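PDB 5ZE8: cytochrome c552 from Thermochromatium tepidum, which carries five covalently bound heme c groups at low redox potential and probably transfers electrons in a thermophilic purple sulfur photosynthetic bacterium. Local coordinates for residues L98-R109 with Y148-S156; P239-F247 with P309-P317. All coordinates share one frame; numbering follows the deposited sequence.

Contact 1 (L98-R109 with Y148-S156); sequences LCLYCHAPNAAR and YGIKAYDLS. With HEC (heme c), chain C.
Ile-150 N donates to Tyr-101 O over 3.1 Å, one of two direct hydrogen bonds across the contact, and Gly-149 CA approaches the same carbonyl in a CA-H...O contact. Farther along, Arg-109 NH2 reaches Ser-156 O at 3.1 Å; the acceptor lies in the guanidinium plane and the N-H...O angle is a nearly straight 171°, although the nitrogen sits well above the plane of the carbonyl. An extended side chain brings Arg-109 there, and NH1 of the same guanidinium bonds Thr-132. Leu-155 CD1 packs over one guanidinium face, 3.7 Å from Arg-109 NE.

Lys-151 adds a CH-pi contact, its CG standing over one face of the Tyr-101 ring. A bend at chi2 (-54°) carries Lys-151 CE back to 3.3 Å from Tyr-101 CE1, while a water links Lys-151 NZ to Ala-108 O.

Residues 98-109 contain the Cys-Leu-Tyr-Cys-His sequence of a c-type heme-binding CXXCH motif: Cys-99 SG and Cys-102 SG form thioethers to CAB and CAC of the heme. His-103 NE2 ligates the heme iron, FE, at 2.1 Å. The contact thus packs residues 148-156 against the helical turn that carries this heme.

Apolar contacts fill the rest. Ile-150 lays its branches against helix 105-109, CG2 meeting Pro-105 CB at 3.5 Å and CD1 touching Ala-108 CB. Leu-98 and Tyr-148 run side by side, with Leu-98 CD1 3.7 Å from Tyr-148 CE2; the tyrosine also lies against heme CBC, and its hydroxyl bonds Asp-233 N.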
loop_
_atom_site.group_PDB
_atom_site.type_symbol
_atom_site.label_atom_id
_atom_site.label_comp_id
_atom_site.label_asym_id
_atom_site.label_seq_id
_atom_site.Cartn_x
_atom_site.Cartn_y
_atom_site.Cartn_z
ATOM N N LEU A 98 -5.042 6.604 16.305
ATOM C CA LEU A 98 -5.807 5.886 15.330
ATOM C C LEU A 98 -4.894 5.083 14.382
ATOM O O LEU A 98 -5.348 4.067 13.812
ATOM C CB LEU A 98 -6.728 6.803 14.496
ATOM C CG LEU A 98 -6.037 7.687 13.466
ATOM C CD1 LEU A 98 -7.082 8.277 12.540
ATOM C CD2 LEU A 98 -5.117 8.804 13.924
ATOM N N CYS A 99 -3.615 5.502 14.231
ATOM C CA CYS A 99 -2.651 4.793 13.418
ATOM C C CYS A 99 -2.635 3.316 13.767
ATOM O O CYS A 99 -2.390 2.460 12.935
ATOM C CB CYS A 99 -1.266 5.365 13.598
ATOM S SG CYS A 99 -1.118 7.150 13.873
ATOM N N LEU A 100 -2.734 3.009 15.090
ATOM C CA LEU A 100 -2.512 1.656 15.555
ATOM C C LEU A 100 -3.592 0.693 15.056
ATOM O O LEU A 100 -3.377 -0.512 14.994
ATOM C CB LEU A 100 -2.326 1.610 17.030
ATOM C CG LEU A 100 -1.234 2.491 17.595
ATOM C CD1 LEU A 100 -1.301 2.476 19.107
ATOM C CD2 LEU A 100 0.114 2.272 16.974
ATOM N N TYR A 101 -4.814 1.200 14.764
ATOM C CA TYR A 101 -5.878 0.366 14.308
ATOM C C TYR A 101 -5.527 -0.385 13.040
ATOM O O TYR A 101 -6.049 -1.471 12.782
ATOM C CB TYR A 101 -7.179 1.147 14.137
ATOM C CG TYR A 101 -7.719 1.886 15.365
ATOM C CD1 TYR A 101 -7.776 1.267 16.574
ATOM C CD2 TYR A 101 -8.168 3.143 15.235
ATOM C CE1 TYR A 101 -8.236 1.965 17.675
ATOM C CE2 TYR A 101 -8.704 3.829 16.303
ATOM C CZ TYR A 101 -8.680 3.192 17.520
ATOM O OH TYR A 101 -9.203 3.893 18.710
ATOM N N CYS A 102 -4.675 0.205 12.255
ATOM C CA CYS A 102 -4.206 -0.332 10.928
ATOM C C CYS A 102 -2.771 -0.796 10.962
ATOM O O CYS A 102 -2.450 -1.799 10.371
ATOM C CB CYS A 102 -4.350 0.647 9.756
ATOM S SG CYS A 102 -6.106 1.262 9.653
ATOM N N HIS A 103 -1.890 -0.032 11.652
ATOM C CA HIS A 103 -0.429 -0.296 11.650
ATOM C C HIS A 103 0.014 -1.223 12.774
ATOM O O HIS A 103 1.101 -1.803 12.663
ATOM C CB HIS A 103 0.372 0.990 11.753
ATOM C CG HIS A 103 0.368 1.859 10.535
ATOM N ND1 HIS A 103 1.426 1.825 9.634
ATOM C CD2 HIS A 103 -0.525 2.820 10.059
ATOM C CE1 HIS A 103 1.167 2.692 8.661
ATOM N NE2 HIS A 103 0.006 3.310 8.879
ATOM N N ALA A 104 -0.744 -1.353 13.876
ATOM C CA ALA A 104 -0.360 -2.245 14.962
ATOM C C ALA A 104 -1.630 -2.840 15.550
ATOM O O ALA A 104 -1.957 -2.619 16.718
ATOM C CB ALA A 104 0.516 -1.554 15.967
ATOM N N PRO A 105 -2.358 -3.626 14.747
ATOM C CA PRO A 105 -3.681 -4.044 15.145
ATOM C C PRO A 105 -3.777 -4.750 16.436
ATOM O O PRO A 105 -4.745 -4.528 17.199
ATOM C CB PRO A 105 -4.184 -4.877 13.932
ATOM C CG PRO A 105 -2.941 -5.239 13.203
ATOM C CD PRO A 105 -2.031 -4.072 13.380
ATOM N N ASN A 106 -2.821 -5.634 16.785
ATOM C CA ASN A 106 -2.978 -6.316 18.059
ATOM C C ASN A 106 -2.710 -5.443 19.265
ATOM O O ASN A 106 -3.300 -5.720 20.324
ATOM C CB ASN A 106 -2.069 -7.518 18.087
ATOM C CG ASN A 106 -2.331 -8.488 16.906
ATOM O OD1 ASN A 106 -3.499 -8.834 16.561
ATOM N ND2 ASN A 106 -1.221 -9.032 16.375
ATOM N N ALA A 107 -1.933 -4.415 19.070
ATOM C CA ALA A 107 -1.720 -3.396 20.153
ATOM C C ALA A 107 -3.019 -2.616 20.337
ATOM O O ALA A 107 -3.448 -2.463 21.447
ATOM C CB ALA A 107 -0.564 -2.479 19.829
ATOM N N ALA A 108 -3.657 -2.196 19.226
ATOM C CA ALA A 108 -4.904 -1.475 19.372
ATOM C C ALA A 108 -5.948 -2.409 20.010
ATOM O O ALA A 108 -6.722 -1.982 20.858
ATOM C CB ALA A 108 -5.327 -1.052 18.037
ATOM N N ARG A 109 -5.922 -3.708 19.691
ATOM C CA ARG A 109 -6.915 -4.643 20.270
ATOM C C ARG A 109 -6.759 -4.781 21.789
ATOM O O ARG A 109 -7.784 -4.973 22.483
ATOM C CB ARG A 109 -6.791 -6.008 19.623
ATOM C CG ARG A 109 -7.873 -6.982 20.020
ATOM C CD ARG A 109 -7.794 -8.094 19.065
ATOM N NE ARG A 109 -8.766 -9.136 19.333
ATOM C CZ ARG A 109 -8.959 -10.143 18.525
ATOM N NH1 ARG A 109 -8.239 -10.254 17.397
ATOM N NH2 ARG A 109 -9.907 -11.055 18.897
ATOM N N TYR A 148 -11.776 2.683 11.748
ATOM C CA TYR A 148 -10.655 2.221 10.891
ATOM C C TYR A 148 -10.058 0.931 11.376
ATOM O O TYR A 148 -10.090 0.582 12.560
ATOM C CB TYR A 148 -9.565 3.293 10.991
ATOM C CG TYR A 148 -9.878 4.627 10.352
ATOM C CD1 TYR A 148 -10.300 4.735 9.063
ATOM C CD2 TYR A 148 -9.648 5.763 11.037
ATOM C CE1 TYR A 148 -10.519 5.958 8.476
ATOM C CE2 TYR A 148 -9.912 6.997 10.467
ATOM C CZ TYR A 148 -10.346 7.071 9.197
ATOM O OH TYR A 148 -10.542 8.301 8.599
ATOM N N GLY A 149 -9.534 0.174 10.436
ATOM C CA GLY A 149 -8.723 -0.973 10.722
ATOM C C GLY A 149 -9.466 -2.009 11.483
ATOM O O GLY A 149 -10.596 -2.323 11.095
ATOM N N ILE A 150 -8.968 -2.528 12.584
ATOM C CA ILE A 150 -9.662 -3.557 13.294
ATOM C C ILE A 150 -11.047 -3.105 13.826
ATOM O O ILE A 150 -11.911 -3.946 14.036
ATOM C CB ILE A 150 -8.891 -4.111 14.548
ATOM C CG1 ILE A 150 -8.472 -2.994 15.543
ATOM C CG2 ILE A 150 -7.722 -4.933 14.098
ATOM C CD1 ILE A 150 -8.099 -3.505 16.970
ATOM N N LYS A 151 -11.276 -1.781 13.930
ATOM C CA LYS A 151 -12.542 -1.294 14.418
ATOM C C LYS A 151 -13.672 -1.398 13.385
ATOM O O LYS A 151 -14.865 -1.345 13.757
ATOM C CB LYS A 151 -12.400 0.129 14.880
ATOM C CG LYS A 151 -11.403 0.354 16.006
ATOM C CD LYS A 151 -11.664 -0.534 17.217
ATOM C CE LYS A 151 -10.599 -0.267 18.281
ATOM N NZ LYS A 151 -11.035 -0.969 19.542
ATOM N N ALA A 152 -13.333 -1.686 12.115
ATOM C CA ALA A 152 -14.289 -1.913 11.055
ATOM C C ALA A 152 -14.794 -3.351 11.013
ATOM O O ALA A 152 -15.619 -3.677 10.144
ATOM C CB ALA A 152 -13.741 -1.513 9.702
ATOM N N TYR A 153 -14.327 -4.213 11.921
ATOM C CA TYR A 153 -14.681 -5.597 11.921
ATOM C C TYR A 153 -15.221 -6.113 13.255
ATOM O O TYR A 153 -14.806 -5.656 14.309
ATOM C CB TYR A 153 -13.381 -6.465 11.679
ATOM C CG TYR A 153 -12.784 -6.214 10.302
ATOM C CD1 TYR A 153 -13.149 -6.999 9.217
ATOM C CD2 TYR A 153 -11.824 -5.275 10.095
ATOM C CE1 TYR A 153 -12.594 -6.824 7.945
ATOM C CE2 TYR A 153 -11.283 -5.042 8.840
ATOM C CZ TYR A 153 -11.693 -5.795 7.778
ATOM O OH TYR A 153 -11.149 -5.577 6.505
ATOM N N ASP A 154 -16.018 -7.178 13.207
ATOM C CA ASP A 154 -16.197 -8.044 14.347
ATOM C C ASP A 154 -14.986 -8.974 14.308
ATOM O O ASP A 154 -14.643 -9.522 13.228
ATOM C CB ASP A 154 -17.425 -8.931 14.233
ATOM C CG ASP A 154 -18.741 -8.173 14.217
ATOM O OD1 ASP A 154 -18.788 -7.016 14.671
ATOM O OD2 ASP A 154 -19.745 -8.836 13.804
ATOM N N LEU A 155 -14.395 -9.147 15.483
ATOM C CA LEU A 155 -13.209 -10.007 15.607
ATOM C C LEU A 155 -13.580 -11.361 16.190
ATOM O O LEU A 155 -14.567 -11.437 16.946
ATOM C CB LEU A 155 -12.170 -9.310 16.471
ATOM C CG LEU A 155 -11.831 -7.898 16.018
ATOM C CD1 LEU A 155 -10.898 -7.256 17.023
ATOM C CD2 LEU A 155 -11.245 -7.782 14.606
ATOM N N SER A 156 -12.757 -12.390 15.962
ATOM C CA SER A 156 -13.050 -13.733 16.447
ATOM C C SER A 156 -11.914 -14.127 17.410
ATOM O O SER A 156 -10.760 -13.602 17.294
ATOM C CB SER A 156 -13.075 -14.711 15.300
ATOM O OG SER A 156 -13.433 -16.011 15.807
HETATM FE FE HEC C . -0.870 4.850 7.690
HETATM C CHA HEC C . 1.065 4.021 4.958
HETATM C CHB HEC C . 1.489 7.106 8.627
HETATM C CHC HEC C . -2.860 5.918 10.159
HETATM C CHD HEC C . -3.232 2.613 6.757
HETATM N NA HEC C . 0.860 5.488 7.001
HETATM C C1A HEC C . 1.530 4.999 5.835
HETATM C C2A HEC C . 2.687 5.802 5.539
HETATM C C3A HEC C . 2.798 6.680 6.533
HETATM C C4A HEC C . 1.681 6.493 7.404
HETATM C CMA HEC C . 3.830 7.750 6.705
HETATM C CAA HEC C . 3.669 5.573 4.454
HETATM C CBA HEC C . 4.625 4.440 4.921
HETATM C CGA HEC C . 5.688 3.988 3.971
HETATM O O1A HEC C . 6.599 3.134 4.286
HETATM O O2A HEC C . 5.745 4.423 2.775
HETATM N NB HEC C . -0.640 6.220 9.183
HETATM C C1B HEC C . 0.402 6.980 9.437
HETATM C C2B HEC C . 0.182 7.679 10.664
HETATM C C3B HEC C . -1.069 7.441 11.127
HETATM C C4B HEC C . -1.612 6.488 10.117
HETATM C CMB HEC C . 1.195 8.599 11.260
HETATM C CAB HEC C . -1.812 7.953 12.284
HETATM C CBB HEC C . -1.741 9.348 12.518
HETATM N NC HEC C . -2.690 4.379 8.317
HETATM C C1C HEC C . -3.444 4.972 9.357
HETATM C C2C HEC C . -4.739 4.401 9.475
HETATM C C3C HEC C . -4.824 3.400 8.535
HETATM C C4C HEC C . -3.533 3.408 7.845
HETATM C CMC HEC C . -5.751 4.763 10.500
HETATM C CAC HEC C . -5.948 2.491 8.243
HETATM C CBC HEC C . -7.188 3.132 7.972
HETATM N ND HEC C . -1.014 3.555 6.237
HETATM C C1D HEC C . -2.023 2.678 5.998
HETATM C C2D HEC C . -1.804 1.899 4.807
HETATM C C3D HEC C . -0.662 2.327 4.273
HETATM C C4D HEC C . -0.159 3.372 5.173
HETATM C CMD HEC C . -2.751 0.883 4.261
HETATM C CAD HEC C . 0.031 1.801 3.009
HETATM C CBD HEC C . -0.418 2.717 1.920
HETATM C CGD HEC C . 0.223 2.418 0.563
HETATM O O1D HEC C . 0.844 1.415 0.339
HETATM O O2D HEC C . 0.152 3.300 -0.361
HETATM O O HOH W 1 -8.599 0.040 20.991
#

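Contact 2 (P239-F247 with P309-P317); sequences PLCQTGKEF and PHAMPTGAP. With HEC (heme c), chain F.
Thr-243 CG2 approaches the His-310 ring obliquely and lies 4.0 Å from His-310 CB; Thr-314 CG2 sits over one face of that ring, toward the rim, and a pyrrole nitrogen of the heme is in plane at its edge. A water stands over one face of the Phe-247 ring, toward the rim, and bridges Phe-247 O and Pro-309 O. Pro-309 CG meets the same ring obliquely, 3.7 Å from Phe-247 CE2, and the proline in turn packs on the heme.

Glu-246 OE1 is gripped from opposite faces of its carboxylate. Thr-314 OG1 donates to Glu-246 OE1 at 2.6 Å on the syn side, tilted from the carboxylate plane. Ala-311 N reaches Glu-246 OE1 at 2.9 Å from above the other face. With OG1 anti to the backbone N (chi1 -159°), Thr-314 OG1 also lies 2.8 Å from Thr-243 OG1. Glu-246 OE2 forms a salt bridge with Arg-377, which probably favours the charged carboxylate, and bonds a water that also joins Gln-242 N and Gly-315 N. A second water spans Leu-240 O and Gly-315 O; beside it, Pro-317 CB rests 3.2 Å from Leu-240 O.

His-310 ND1 donates to Ala-311 O in a 164° bond close to the ring plane, fixing the ring's rotation while NE2 binds the iron. His-260 supplies the opposing ligand, so the arrangement is that of a bis-histidine heme c site, with the start of helix 243-250 backing the loop that provides the distal histidine.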
loop_
_atom_site.group_PDB
_atom_site.type_symbol
_atom_site.label_atom_id
_atom_site.label_comp_id
_atom_site.label_asym_id
_atom_site.label_seq_id
_atom_site.Cartn_x
_atom_site.Cartn_y
_atom_site.Cartn_z
ATOM N N PRO A 239 -10.284 13.237 1.991
ATOM C CA PRO A 239 -9.565 11.987 1.916
ATOM C C PRO A 239 -8.053 12.168 1.842
ATOM O O PRO A 239 -7.533 13.041 1.101
ATOM C CB PRO A 239 -10.076 11.354 0.594
ATOM C CG PRO A 239 -11.356 12.004 0.338
ATOM C CD PRO A 239 -11.277 13.395 0.906
ATOM N N LEU A 240 -7.342 11.315 2.562
ATOM C CA LEU A 240 -5.880 11.197 2.453
ATOM C C LEU A 240 -5.544 9.975 1.590
ATOM O O LEU A 240 -4.810 10.035 0.584
ATOM C CB LEU A 240 -5.252 11.037 3.855
ATOM C CG LEU A 240 -5.505 12.197 4.801
ATOM C CD1 LEU A 240 -5.189 11.738 6.213
ATOM C CD2 LEU A 240 -4.595 13.346 4.387
ATOM N N CYS A 241 -6.152 8.845 1.954
ATOM C CA CYS A 241 -6.029 7.519 1.229
ATOM C C CYS A 241 -7.430 7.162 0.768
ATOM O O CYS A 241 -8.401 7.326 1.519
ATOM C CB CYS A 241 -5.537 6.353 2.130
ATOM S SG CYS A 241 -6.237 4.691 1.666
ATOM N N GLN A 242 -7.595 6.657 -0.455
ATOM C CA GLN A 242 -8.962 6.468 -0.962
ATOM C C GLN A 242 -9.007 5.355 -2.008
ATOM O O GLN A 242 -9.799 5.390 -2.977
ATOM C CB GLN A 242 -9.514 7.780 -1.495
ATOM C CG GLN A 242 -8.666 8.398 -2.614
ATOM C CD GLN A 242 -8.753 9.938 -2.686
ATOM O OE1 GLN A 242 -9.836 10.486 -2.764
ATOM N NE2 GLN A 242 -7.594 10.611 -2.717
ATOM N N THR A 243 -8.253 4.336 -1.697
ATOM C CA THR A 243 -8.142 3.147 -2.601
ATOM C C THR A 243 -9.542 2.525 -2.809
ATOM O O THR A 243 -9.894 2.117 -3.927
ATOM C CB THR A 243 -7.223 2.075 -2.017
ATOM O OG1 THR A 243 -5.945 2.603 -1.797
ATOM C CG2 THR A 243 -7.086 0.821 -2.951
ATOM N N GLY A 244 -10.375 2.456 -1.787
ATOM C CA GLY A 244 -11.810 2.021 -2.022
ATOM C C GLY A 244 -12.732 2.838 -2.866
ATOM O O GLY A 244 -13.475 2.270 -3.673
ATOM N N LYS A 245 -12.706 4.176 -2.758
ATOM C CA LYS A 245 -13.525 5.010 -3.611
ATOM C C LYS A 245 -12.991 4.875 -4.987
ATOM O O LYS A 245 -13.769 4.897 -5.954
ATOM C CB LYS A 245 -13.454 6.481 -3.123
ATOM C CG LYS A 245 -14.328 7.530 -3.848
ATOM C CD LYS A 245 -14.347 8.911 -3.136
ATOM C CE LYS A 245 -14.212 8.813 -1.615
ATOM N NZ LYS A 245 -14.421 10.103 -0.931
ATOM N N GLU A 246 -11.664 4.770 -5.161
ATOM C CA GLU A 246 -11.166 4.604 -6.527
ATOM C C GLU A 246 -11.661 3.301 -7.155
ATOM O O GLU A 246 -12.170 3.275 -8.289
ATOM C CB GLU A 246 -9.638 4.609 -6.574
ATOM C CG GLU A 246 -9.000 5.925 -6.086
ATOM C CD GLU A 246 -7.592 5.778 -5.547
ATOM O OE1 GLU A 246 -6.991 4.711 -5.774
ATOM O OE2 GLU A 246 -7.065 6.761 -4.917
ATOM N N PHE A 247 -11.564 2.248 -6.361
ATOM C CA PHE A 247 -11.979 0.904 -6.779
ATOM C C PHE A 247 -13.471 0.864 -7.159
ATOM O O PHE A 247 -13.833 0.332 -8.198
ATOM C CB PHE A 247 -11.621 -0.156 -5.705
ATOM C CG PHE A 247 -11.808 -1.545 -6.209
ATOM C CD1 PHE A 247 -13.092 -2.062 -6.231
ATOM C CD2 PHE A 247 -10.794 -2.231 -6.796
ATOM C CE1 PHE A 247 -13.326 -3.309 -6.785
ATOM C CE2 PHE A 247 -11.016 -3.506 -7.341
ATOM C CZ PHE A 247 -12.273 -4.015 -7.332
ATOM N N PRO A 309 -7.104 -1.464 -10.986
ATOM C CA PRO A 309 -8.478 -1.072 -10.856
ATOM C C PRO A 309 -8.663 0.064 -9.828
ATOM O O PRO A 309 -9.755 0.469 -9.531
ATOM C CB PRO A 309 -9.113 -2.362 -10.325
ATOM C CG PRO A 309 -8.062 -2.997 -9.478
ATOM C CD PRO A 309 -6.793 -2.705 -10.237
ATOM N N HIS A 310 -7.556 0.457 -9.171
ATOM C CA HIS A 310 -7.478 1.635 -8.319
ATOM C C HIS A 310 -6.600 2.635 -9.061
ATOM O O HIS A 310 -6.016 2.305 -10.077
ATOM C CB HIS A 310 -6.953 1.299 -6.910
ATOM C CG HIS A 310 -5.739 0.376 -6.870
ATOM N ND1 HIS A 310 -4.482 0.668 -7.404
ATOM C CD2 HIS A 310 -5.608 -0.855 -6.299
ATOM C CE1 HIS A 310 -3.665 -0.348 -7.160
ATOM N NE2 HIS A 310 -4.328 -1.284 -6.481
ATOM N N ALA A 311 -6.512 3.850 -8.536
ATOM C CA ALA A 311 -5.546 4.799 -9.112
ATOM C C ALA A 311 -4.100 4.295 -9.076
ATOM O O ALA A 311 -3.725 3.337 -8.352
ATOM C CB ALA A 311 -5.616 6.153 -8.423
ATOM N N MET A 312 -3.268 4.941 -9.897
ATOM C CA MET A 312 -1.872 4.674 -9.876
ATOM C C MET A 312 -1.158 6.003 -9.712
ATOM O O MET A 312 -1.181 6.785 -10.653
ATOM C CB MET A 312 -1.377 3.973 -11.128
ATOM C CG MET A 312 0.120 3.846 -11.279
ATOM S SD MET A 312 1.022 3.202 -9.887
ATOM C CE MET A 312 2.729 3.086 -10.506
ATOM N N PRO A 313 -0.553 6.297 -8.566
ATOM C CA PRO A 313 -0.401 5.454 -7.409
ATOM C C PRO A 313 -1.517 5.614 -6.399
ATOM O O PRO A 313 -1.865 6.745 -5.957
ATOM C CB PRO A 313 0.938 5.940 -6.823
ATOM C CG PRO A 313 0.917 7.445 -7.134
ATOM C CD PRO A 313 0.248 7.538 -8.445
ATOM N N THR A 314 -2.037 4.498 -5.917
ATOM C CA THR A 314 -3.045 4.529 -4.869
ATOM C C THR A 314 -2.403 4.602 -3.476
ATOM O O THR A 314 -1.199 4.461 -3.311
ATOM C CB THR A 314 -3.984 3.316 -4.977
ATOM O OG1 THR A 314 -5.216 3.586 -4.289
ATOM C CG2 THR A 314 -3.328 2.021 -4.503
ATOM N N GLY A 315 -3.253 4.742 -2.461
ATOM C CA GLY A 315 -2.896 4.689 -1.064
ATOM C C GLY A 315 -2.430 6.016 -0.466
ATOM O O GLY A 315 -3.182 6.973 -0.485
ATOM N N ALA A 316 -1.271 6.010 0.170
ATOM C CA ALA A 316 -0.795 7.186 0.876
ATOM C C ALA A 316 -0.760 8.392 -0.017
ATOM O O ALA A 316 -0.481 8.325 -1.219
ATOM C CB ALA A 316 0.588 6.910 1.453
ATOM N N PRO A 317 -1.121 9.551 0.569
ATOM C CA PRO A 317 -1.367 10.709 -0.263
ATOM C C PRO A 317 -0.113 11.285 -0.884
ATOM O O PRO A 317 -0.210 12.011 -1.874
ATOM C CB PRO A 317 -2.018 11.691 0.721
ATOM C CG PRO A 317 -1.498 11.279 2.041
ATOM C CD PRO A 317 -1.609 9.769 1.942
HETATM FE FE HEC F . -3.544 -3.045 -5.780
HETATM C CHA HEC F . -0.562 -1.538 -5.707
HETATM C CHB HEC F . -4.151 -2.155 -2.533
HETATM C CHC HEC F . -6.689 -4.417 -5.954
HETATM C CHD HEC F . -2.778 -4.390 -8.837
HETATM N NA HEC F . -2.584 -2.029 -4.372
HETATM C C1A HEC F . -1.333 -1.410 -4.569
HETATM C C2A HEC F . -0.929 -0.738 -3.365
HETATM C C3A HEC F . -1.956 -0.958 -2.485
HETATM C C4A HEC F . -2.970 -1.739 -3.095
HETATM C CMA HEC F . -2.086 -0.430 -1.053
HETATM C CAA HEC F . 0.344 0.119 -3.170
HETATM C CBA HEC F . 0.143 1.543 -3.680
HETATM C CGA HEC F . 1.332 2.455 -3.514
HETATM O O1A HEC F . 1.572 3.003 -2.412
HETATM O O2A HEC F . 2.080 2.628 -4.526
HETATM N NB HEC F . -5.127 -3.270 -4.515
HETATM C C1B HEC F . -5.110 -2.870 -3.207
HETATM C C2B HEC F . -6.352 -3.192 -2.596
HETATM C C3B HEC F . -7.151 -3.834 -3.539
HETATM C C4B HEC F . -6.318 -3.843 -4.762
HETATM C CMB HEC F . -6.794 -2.863 -1.163
HETATM C CAB HEC F . -8.556 -4.279 -3.520
HETATM C CBB HEC F . -9.488 -3.292 -3.166
HETATM N NC HEC F . -4.543 -4.177 -7.137
HETATM C C1C HEC F . -5.832 -4.591 -7.008
HETATM C C2C HEC F . -6.103 -5.474 -8.104
HETATM C C3C HEC F . -5.011 -5.529 -8.926
HETATM C C4C HEC F . -4.030 -4.650 -8.319
HETATM C CMC HEC F . -7.391 -6.276 -8.275
HETATM C CAC HEC F . -4.744 -6.265 -10.231
HETATM C CBC HEC F . -5.675 -6.083 -11.274
HETATM N ND HEC F . -2.042 -2.912 -7.004
HETATM C C1D HEC F . -1.826 -3.593 -8.197
HETATM C C2D HEC F . -0.469 -3.347 -8.731
HETATM C C3D HEC F . 0.175 -2.516 -7.890
HETATM C C4D HEC F . -0.853 -2.294 -6.830
HETATM C CMD HEC F . 0.046 -3.895 -10.009
HETATM C CAD HEC F . 1.568 -1.967 -7.944
HETATM C CBD HEC F . 1.576 -0.457 -7.995
HETATM C CGD HEC F . 2.055 0.263 -6.745
HETATM O O1D HEC F . 2.678 -0.329 -5.867
HETATM O O2D HEC F . 1.790 1.455 -6.703
HETATM O O HOH W 2 -4.576 9.031 -2.177
HETATM O O HOH W 3 -5.730 6.543 -2.514
HETATM O O HOH W 4 -12.183 -0.348 -10.290
#

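Overall arrangement
Both contacts carry a histidine ligand of a heme iron. Their histidines bind different irons and they share no segment, but a propionate of the contact 1 heme is bonded by Ala-316 N of contact 2; their centres are about 20 Å apart. Contact 1, only partly buried, sits about 17 Å from the centre of the chain and joins two short helices to a 3-10 turn and strand 153-155. Apolar packing, one CH-pi contact and two hydrogen bonds share the work; Arg-109 is a main contributor, and Lys-151 lies at the edge. Contact 2 is buried nearer the centre, setting strand 239-241 and helix 243-250 against an irregular loop. A shared carboxylate oxygen and bridging waters do much of its bonding.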